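Local coordinates for putative branched chain amino acid ABC transporter, periplasmic amino acid-binding protein (Brucella ovis, PDB 4XFK) that probably serves as the periplasmic substrate-binding component of an ABC-type amino-acid transport system, in the manner of leucine-binding proteins, at residues R141-M149 with G261-N269; L225-S233 with N251-H262. The protein carries 1 engineered substitution. One frame throughout, in Å; residues are numbered along the deposited sequence.

Contact 1 (R141-M149 with G261-N269). Engineered in segment 141-149: R141 (natural residue His).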
loop_
_atom_site.group_PDB
_atom_site.type_symbol
_atom_site.label_atom_id
_atom_site.label_comp_id
_atom_site.label_asym_id
_atom_site.label_seq_id
_atom_site.Cartn_x
_atom_site.Cartn_y
_atom_site.Cartn_z
ATOM N N ARG A 141 4.294 8.336 -1.253
ATOM C CA ARG A 141 2.975 8.742 -1.737
ATOM C C ARG A 141 2.886 10.253 -1.948
ATOM O O ARG A 141 2.449 10.727 -3.004
ATOM C CB ARG A 141 1.873 8.337 -0.752
ATOM C CG ARG A 141 1.579 6.848 -0.651
ATOM C CD ARG A 141 0.892 6.267 -1.867
ATOM N NE ARG A 141 0.440 4.915 -1.552
ATOM C CZ ARG A 141 -0.212 4.120 -2.394
ATOM N NH1 ARG A 141 -0.520 4.539 -3.614
ATOM N NH2 ARG A 141 -0.554 2.896 -2.015
ATOM N N PHE A 142 3.278 11.015 -0.931
ATOM C CA PHE A 142 2.945 12.433 -0.939
ATOM C C PHE A 142 3.960 13.333 -1.611
ATOM O O PHE A 142 3.594 14.372 -2.147
ATOM C CB PHE A 142 2.386 12.895 0.413
ATOM C CG PHE A 142 1.007 12.370 0.622
ATOM C CD1 PHE A 142 -0.089 13.061 0.115
ATOM C CD2 PHE A 142 0.810 11.108 1.171
ATOM C CE1 PHE A 142 -1.364 12.540 0.218
ATOM C CE2 PHE A 142 -0.470 10.571 1.271
ATOM C CZ PHE A 142 -1.553 11.279 0.779
ATOM N N LYS A 143 5.215 12.906 -1.667
ATOM C CA LYS A 143 6.191 13.565 -2.521
ATOM C C LYS A 143 5.782 13.395 -3.977
ATOM O O LYS A 143 5.707 14.360 -4.737
ATOM C CB LYS A 143 7.577 12.957 -2.322
ATOM C CG LYS A 143 8.555 13.344 -3.419
ATOM C CD LYS A 143 9.832 12.508 -3.384
ATOM C CE LYS A 143 9.632 11.100 -3.952
ATOM N NZ LYS A 143 9.223 10.105 -2.921
ATOM N N THR A 144 5.509 12.148 -4.374
ATOM C CA THR A 144 5.191 11.901 -5.779
ATOM C C THR A 144 3.891 12.560 -6.231
ATOM O O THR A 144 3.847 13.118 -7.327
ATOM C CB THR A 144 5.219 10.396 -6.183
ATOM O OG1 THR A 144 4.256 9.659 -5.422
ATOM C CG2 THR A 144 6.606 9.785 -5.983
ATOM N N VAL A 145 2.842 12.514 -5.410
ATOM C CA VAL A 145 1.584 13.111 -5.843
ATOM C C VAL A 145 1.739 14.620 -6.033
ATOM O O VAL A 145 1.271 15.186 -7.028
ATOM C CB VAL A 145 0.373 12.746 -4.925
ATOM C CG1 VAL A 145 0.352 13.567 -3.632
ATOM C CG2 VAL A 145 -0.924 12.904 -5.693
ATOM N N ALA A 146 2.435 15.273 -5.106
ATOM C CA ALA A 146 2.602 16.718 -5.182
ATOM C C ALA A 146 3.549 17.105 -6.326
ATOM O O ALA A 146 3.263 18.025 -7.102
ATOM C CB ALA A 146 3.117 17.262 -3.849
ATOM N N GLN A 147 4.676 16.408 -6.436
ATOM C CA GLN A 147 5.628 16.706 -7.501
ATOM C C GLN A 147 5.029 16.462 -8.887
ATOM O O GLN A 147 5.274 17.230 -9.815
ATOM C CB GLN A 147 6.918 15.912 -7.329
ATOM C CG GLN A 147 8.001 16.306 -8.318
ATOM C CD GLN A 147 8.496 17.714 -8.090
ATOM O OE1 GLN A 147 8.762 18.116 -6.956
ATOM N NE2 GLN A 147 8.608 18.482 -9.166
ATOM N N GLY A 148 4.255 15.390 -9.030
ATOM C CA GLY A 148 3.585 15.104 -10.288
ATOM C C GLY A 148 2.630 16.214 -10.690
ATOM O O GLY A 148 2.627 16.667 -11.833
ATOM N N MET A 149 1.822 16.672 -9.738
ATOM C CA MET A 149 0.938 17.811 -9.985
ATOM C C MET A 149 1.731 19.063 -10.383
ATOM O O MET A 149 1.352 19.780 -11.318
ATOM C CB MET A 149 0.069 18.089 -8.765
ATOM C CG MET A 149 -0.906 16.961 -8.492
ATOM S SD MET A 149 -1.861 17.192 -6.988
ATOM C CE MET A 149 -2.932 18.546 -7.490
ATOM N N GLY A 261 -10.738 15.492 -12.376
ATOM C CA GLY A 261 -9.576 16.263 -11.979
ATOM C C GLY A 261 -8.937 15.949 -10.641
ATOM O O GLY A 261 -7.916 16.539 -10.296
ATOM N N HIS A 262 -9.532 15.047 -9.865
ATOM C CA HIS A 262 -8.888 14.597 -8.631
ATOM C C HIS A 262 -7.707 13.700 -8.960
ATOM O O HIS A 262 -7.635 13.128 -10.053
ATOM C CB HIS A 262 -9.891 13.914 -7.708
ATOM C CG HIS A 262 -11.036 14.798 -7.346
ATOM N ND1 HIS A 262 -10.956 15.744 -6.347
ATOM C CD2 HIS A 262 -12.273 14.917 -7.884
ATOM C CE1 HIS A 262 -12.102 16.399 -6.274
ATOM N NE2 HIS A 262 -12.913 15.921 -7.200
ATOM N N ILE A 263 -6.780 13.589 -8.014
ATOM C CA ILE A 263 -5.467 13.025 -8.287
ATOM C C ILE A 263 -5.098 11.926 -7.294
ATOM O O ILE A 263 -5.440 11.992 -6.109
ATOM C CB ILE A 263 -4.379 14.142 -8.210
ATOM C CG1 ILE A 263 -4.775 15.378 -9.032
ATOM C CG2 ILE A 263 -3.009 13.634 -8.653
ATOM C CD1 ILE A 263 -4.848 15.124 -10.529
ATOM N N VAL A 264 -4.391 10.916 -7.783
ATOM C CA VAL A 264 -3.850 9.863 -6.926
ATOM C C VAL A 264 -2.469 9.487 -7.460
ATOM O O VAL A 264 -2.213 9.612 -8.657
ATOM C CB VAL A 264 -4.793 8.627 -6.888
ATOM C CG1 VAL A 264 -4.802 7.891 -8.227
ATOM C CG2 VAL A 264 -4.445 7.673 -5.738
ATOM N N SER A 265 -1.570 9.071 -6.570
ATOM C CA SER A 265 -0.287 8.503 -6.973
ATOM C C SER A 265 -0.218 7.081 -6.435
ATOM O O SER A 265 -0.417 6.862 -5.233
ATOM C CB SER A 265 0.868 9.329 -6.420
ATOM O OG SER A 265 2.096 8.766 -6.852
ATOM N N THR A 266 0.018 6.119 -7.328
ATOM C CA THR A 266 0.034 4.699 -6.955
ATOM C C THR A 266 1.119 3.959 -7.737
ATOM O O THR A 266 1.679 4.512 -8.678
ATOM C CB THR A 266 -1.312 3.991 -7.248
ATOM O OG1 THR A 266 -1.348 3.628 -8.627
ATOM C CG2 THR A 266 -2.514 4.835 -6.872
ATOM N N PRO A 267 1.421 2.703 -7.357
ATOM C CA PRO A 267 2.441 1.962 -8.108
ATOM C C PRO A 267 1.994 1.447 -9.480
ATOM O O PRO A 267 2.767 0.738 -10.122
ATOM C CB PRO A 267 2.735 0.755 -7.201
ATOM C CG PRO A 267 2.221 1.123 -5.856
ATOM C CD PRO A 267 1.059 2.019 -6.099
ATOM N N PHE A 268 0.792 1.785 -9.938
ATOM C CA PHE A 268 0.266 1.130 -11.133
ATOM C C PHE A 268 -0.862 1.901 -11.817
ATOM O O PHE A 268 -1.675 2.565 -11.164
ATOM C CB PHE A 268 -0.238 -0.270 -10.761
ATOM C CG PHE A 268 -0.932 -0.986 -11.888
ATOM C CD1 PHE A 268 -0.203 -1.552 -12.923
ATOM C CD2 PHE A 268 -2.315 -1.084 -11.917
ATOM C CE1 PHE A 268 -0.844 -2.213 -13.972
ATOM C CE2 PHE A 268 -2.960 -1.743 -12.964
ATOM C CZ PHE A 268 -2.220 -2.300 -13.984
ATOM N N ASN A 269 -0.918 1.790 -13.137
ATOM C CA ASN A 269 -2.114 2.149 -13.873
ATOM C C ASN A 269 -2.129 1.255 -15.108
ATOM O O ASN A 269 -1.079 1.008 -15.688
ATOM C CB ASN A 269 -2.095 3.642 -14.242
ATOM C CG ASN A 269 -3.301 4.060 -15.050
ATOM O OD1 ASN A 269 -3.389 3.761 -16.237
ATOM N ND2 ASN A 269 -4.234 4.764 -14.417
#
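S265, R141 and I263 bury the largest areas where helix 138-152 lies against strand 263-266, the helix-on-sheet packing of a periplasmic binding protein lobe. S265 faces the helix at the closest backbone approach, its CA 5.1 Å from the CA of V145, and it is held at both its side chain and its carbonyl. With OG anti to the backbone N (chi1 -179°), the hydroxyl reaches the helix, and S265 OG donates to T144 OG1 at 2.7 Å. T144 OG1 is also bonded to the carbonyl of I140, one turn back in the same helix, so the two hydroxyls form a short relay ending on the helix backbone. S265 CB meanwhile rests on V145 CB.

The engineered R141, a histidine in the natural sequence, bends at chi2 (-71°) and reaches the end of the strand. R141 NH1 donates to S265 O at 2.8 Å; the oxygen lies in the guanidinium plane and receives the bond on a lone pair, in its own carbonyl plane. R141 NE forms a salt bridge with E118, so two directions of bonding fix the rotation of the group.

Farther along, I263 offers its CG2 methyl to V145 CG2 at 3.7 Å and to M149 CG at 3.9 Å, and its CG1 to the bent thioether end of M149. The chemistry is thus graded along the strand: van der Waals contact seats its start at I263, whereas the S265-T144 hydroxyl pair bonds its later part to the helix, with the engineered R141 adding a second bond in this variant.

Contact 2 (L225-S233 with N251-H262)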
loop_
_atom_site.group_PDB
_atom_site.type_symbol
_atom_site.label_atom_id
_atom_site.label_comp_id
_atom_site.label_asym_id
_atom_site.label_seq_id
_atom_site.Cartn_x
_atom_site.Cartn_y
_atom_site.Cartn_z
ATOM N N LEU A 225 -12.581 8.301 3.268
ATOM C CA LEU A 225 -12.494 8.944 1.956
ATOM C C LEU A 225 -13.825 8.871 1.195
ATOM O O LEU A 225 -14.246 9.860 0.617
ATOM C CB LEU A 225 -11.325 8.428 1.105
ATOM C CG LEU A 225 -11.051 9.210 -0.189
ATOM C CD1 LEU A 225 -10.911 10.711 0.078
ATOM C CD2 LEU A 225 -9.802 8.684 -0.872
ATOM N N LEU A 226 -14.499 7.720 1.220
ATOM C CA LEU A 226 -15.774 7.566 0.514
ATOM C C LEU A 226 -16.793 8.634 0.917
ATOM O O LEU A 226 -17.423 9.265 0.060
ATOM C CB LEU A 226 -16.354 6.165 0.753
ATOM C CG LEU A 226 -15.598 4.972 0.157
ATOM C CD1 LEU A 226 -16.011 3.658 0.819
ATOM C CD2 LEU A 226 -15.819 4.896 -1.344
ATOM N N LEU A 227 -16.954 8.841 2.221
ATOM C CA LEU A 227 -17.968 9.773 2.707
ATOM C C LEU A 227 -17.491 11.216 2.622
ATOM O O LEU A 227 -18.298 12.139 2.512
ATOM C CB LEU A 227 -18.402 9.428 4.132
ATOM C CG LEU A 227 -19.062 8.058 4.304
ATOM C CD1 LEU A 227 -19.469 7.846 5.754
ATOM C CD2 LEU A 227 -20.250 7.880 3.342
ATOM N N LEU A 228 -16.175 11.408 2.670
ATOM C CA LEU A 228 -15.593 12.722 2.453
ATOM C C LEU A 228 -15.856 13.172 1.009
ATOM O O LEU A 228 -16.252 14.319 0.769
ATOM C CB LEU A 228 -14.093 12.691 2.760
ATOM C CG LEU A 228 -13.307 13.982 2.513
ATOM C CD1 LEU A 228 -13.916 15.186 3.239
ATOM C CD2 LEU A 228 -11.840 13.783 2.915
ATOM N N MET A 229 -15.643 12.271 0.050
ATOM C CA MET A 229 -15.926 12.563 -1.356
ATOM C C MET A 229 -17.405 12.874 -1.565
ATOM O O MET A 229 -17.761 13.798 -2.295
ATOM C CB MET A 229 -15.508 11.399 -2.262
ATOM C CG MET A 229 -14.008 11.159 -2.333
ATOM S SD MET A 229 -13.051 12.629 -2.771
ATOM C CE MET A 229 -13.526 12.860 -4.488
ATOM N N LYS A 230 -18.273 12.097 -0.925
ATOM C CA LYS A 230 -19.709 12.328 -1.044
ATOM C C LYS A 230 -20.105 13.717 -0.533
ATOM O O LYS A 230 -20.887 14.428 -1.171
ATOM C CB LYS A 230 -20.487 11.243 -0.300
ATOM C CG LYS A 230 -21.989 11.358 -0.461
ATOM C CD LYS A 230 -22.697 10.143 0.092
ATOM C CE LYS A 230 -24.200 10.288 -0.072
ATOM N NZ LYS A 230 -24.898 9.024 0.262
ATOM N N ALA A 231 -19.567 14.097 0.622
ATOM C CA ALA A 231 -19.837 15.416 1.190
ATOM C C ALA A 231 -19.287 16.521 0.291
ATOM O O ALA A 231 -19.937 17.552 0.097
ATOM C CB ALA A 231 -19.257 15.523 2.592
ATOM N N ALA A 232 -18.095 16.305 -0.263
ATOM C CA ALA A 232 -17.501 17.260 -1.199
ATOM C C ALA A 232 -18.407 17.435 -2.412
ATOM O O ALA A 232 -18.641 18.556 -2.867
ATOM C CB ALA A 232 -16.106 16.806 -1.622
ATOM N N SER A 233 -18.940 16.326 -2.916
ATOM C CA SER A 233 -19.837 16.369 -4.066
ATOM C C SER A 233 -21.113 17.152 -3.752
ATOM O O SER A 233 -21.540 18.004 -4.535
ATOM C CB SER A 233 -20.192 14.951 -4.516
ATOM O OG SER A 233 -20.997 14.985 -5.682
ATOM N N ASN A 251 -15.142 5.444 -4.634
ATOM C CA ASN A 251 -14.901 6.880 -4.495
ATOM C C ASN A 251 -15.348 7.729 -5.681
ATOM O O ASN A 251 -15.884 8.822 -5.494
ATOM C CB ASN A 251 -13.425 7.153 -4.240
ATOM C CG ASN A 251 -13.010 6.822 -2.843
ATOM O OD1 ASN A 251 -13.687 7.180 -1.884
ATOM N ND2 ASN A 251 -11.875 6.161 -2.709
ATOM N N ILE A 252 -15.110 7.249 -6.897
ATOM C CA ILE A 252 -15.455 8.023 -8.084
ATOM C C ILE A 252 -16.969 8.095 -8.276
ATOM O O ILE A 252 -17.499 9.152 -8.626
ATOM C CB ILE A 252 -14.716 7.505 -9.334
ATOM C CG1 ILE A 252 -13.207 7.583 -9.095
ATOM C CG2 ILE A 252 -15.127 8.297 -10.578
ATOM C CD1 ILE A 252 -12.739 8.929 -8.580
ATOM N N GLY A 253 -17.667 6.997 -8.005
ATOM C CA GLY A 253 -19.116 7.029 -7.991
ATOM C C GLY A 253 -19.625 8.067 -6.997
ATOM O O GLY A 253 -20.511 8.863 -7.311
ATOM N N ASN A 254 -19.052 8.083 -5.798
ATOM C CA ASN A 254 -19.480 9.037 -4.782
ATOM C C ASN A 254 -19.147 10.479 -5.144
ATOM O O ASN A 254 -19.827 11.405 -4.707
ATOM C CB ASN A 254 -18.884 8.697 -3.417
ATOM C CG ASN A 254 -19.689 7.660 -2.671
ATOM O OD1 ASN A 254 -20.547 6.983 -3.241
ATOM N ND2 ASN A 254 -19.408 7.524 -1.385
ATOM N N ALA A 255 -18.096 10.669 -5.937
ATOM C CA ALA A 255 -17.702 12.003 -6.391
ATOM C C ALA A 255 -18.781 12.661 -7.234
ATOM O O ALA A 255 -18.901 13.884 -7.242
ATOM C CB ALA A 255 -16.395 11.933 -7.173
ATOM N N GLY A 256 -19.555 11.845 -7.947
ATOM C CA GLY A 256 -20.626 12.348 -8.784
ATOM C C GLY A 256 -20.159 13.475 -9.681
ATOM O O GLY A 256 -19.167 13.341 -10.407
ATOM N N ALA A 257 -20.842 14.613 -9.572
ATOM C CA ALA A 257 -20.634 15.756 -10.455
ATOM C C ALA A 257 -19.247 16.402 -10.367
ATOM O O ALA A 257 -18.855 17.137 -11.273
ATOM C CB ALA A 257 -21.720 16.805 -10.215
ATOM N N ILE A 258 -18.505 16.147 -9.289
ATOM C CA ILE A 258 -17.183 16.769 -9.139
ATOM C C ILE A 258 -16.036 15.802 -9.426
ATOM O O ILE A 258 -14.892 16.065 -9.056
ATOM C CB ILE A 258 -16.966 17.408 -7.737
ATOM C CG1 ILE A 258 -16.914 16.341 -6.636
ATOM C CG2 ILE A 258 -18.038 18.451 -7.446
ATOM C CD1 ILE A 258 -16.346 16.858 -5.318
ATOM N N ALA A 259 -16.339 14.704 -10.111
ATOM C CA ALA A 259 -15.347 13.646 -10.323
ATOM C C ALA A 259 -14.076 14.096 -11.055
ATOM O O ALA A 259 -12.969 13.679 -10.697
ATOM C CB ALA A 259 -15.983 12.468 -11.050
ATOM N N GLU A 260 -14.227 14.920 -12.089
ATOM C CA GLU A 260 -13.096 15.284 -12.937
ATOM C C GLU A 260 -11.964 15.951 -12.154
ATOM O O GLU A 260 -12.200 16.845 -11.348
ATOM C CB GLU A 260 -13.561 16.205 -14.075
ATOM C CG GLU A 260 -12.468 16.581 -15.080
ATOM C CD GLU A 260 -12.935 17.579 -16.133
ATOM O OE1 GLU A 260 -14.101 18.025 -16.074
ATOM O OE2 GLU A 260 -12.130 17.929 -17.021
ATOM N N GLY A 261 -10.738 15.492 -12.376
ATOM C CA GLY A 261 -9.576 16.263 -11.979
ATOM C C GLY A 261 -8.937 15.949 -10.641
ATOM O O GLY A 261 -7.916 16.539 -10.296
ATOM N N HIS A 262 -9.532 15.047 -9.865
ATOM C CA HIS A 262 -8.888 14.597 -8.631
ATOM C C HIS A 262 -7.707 13.700 -8.960
ATOM O O HIS A 262 -7.635 13.128 -10.053
ATOM C CB HIS A 262 -9.891 13.914 -7.708
ATOM C CG HIS A 262 -11.036 14.798 -7.346
ATOM N ND1 HIS A 262 -10.956 15.744 -6.347
ATOM C CD2 HIS A 262 -12.273 14.917 -7.884
ATOM C CE1 HIS A 262 -12.102 16.399 -6.274
ATOM N NE2 HIS A 262 -12.913 15.921 -7.200
#
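Two side-chain-to-backbone hydrogen bonds tie helix 223-235 to residues 251-262. N254 ND2 donates to L226 O at 3.0 Å along a nearly straight line (N-H...O 174°), the oxygen lying in the plane of the amide. The donor stands above the carbonyl plane, opposite the face approached by K230 N, so L226 O keeps its helical bond while accepting a second. S233 returns the arrangement: S233 OG donates to A255 O at 2.8 Å, again from above the carbonyl plane, with I258 N arriving from the other face.

Apolar contacts fill in between. In the conformer described, one of two modelled for M229, the chain bends at chi2 and chi3 and M229 CE lies 4.0 Å from A255 CB and over the H262 ring, a CH-pi contact only 4° off the ring normal. H262 ND1 accepts from the backbone N of F241, which helps set the ring's orientation; the bond from H262 NE2 to I258 O is weak. I258 CD1 packs on A232 CB at 3.7 Å.

N251 makes a polar-on-apolar contact, its side chain crossing those of L225 and L226 at about a right angle. N251 OD1 lies 3.2 Å from L226 CD2, while N251 ND2 bonds to L246 O.

The two helical segments run nearly parallel, 19° apart with axes 8.0 Å from each other. Strand 240-243, the short helix 251-255 and strand 263-266 follow in sequence, and the two strands pair in parallel: a beta-alpha-beta crossover, of the kind that builds periplasmic binding protein lobes.

Contacts 1 and 2 have centres about 17 Å apart and meet through the chain itself, since G261 and H262 belong to both and strand 263-266 is the next regular element after helix 251-255. In sequence, helix 138-152 comes first, then helix 223-235, then residues 251-269, so contact 2 is the shorter-range closure, lying within the longer span of contact 1. Strand 263-266 belongs to the mixed sheet, paired with strands 240-243 and 350-360. The chain path 251-269 is therefore packed by two helices that precede it in sequence, 138-152 and 223-235, within the lobe built on that sheet.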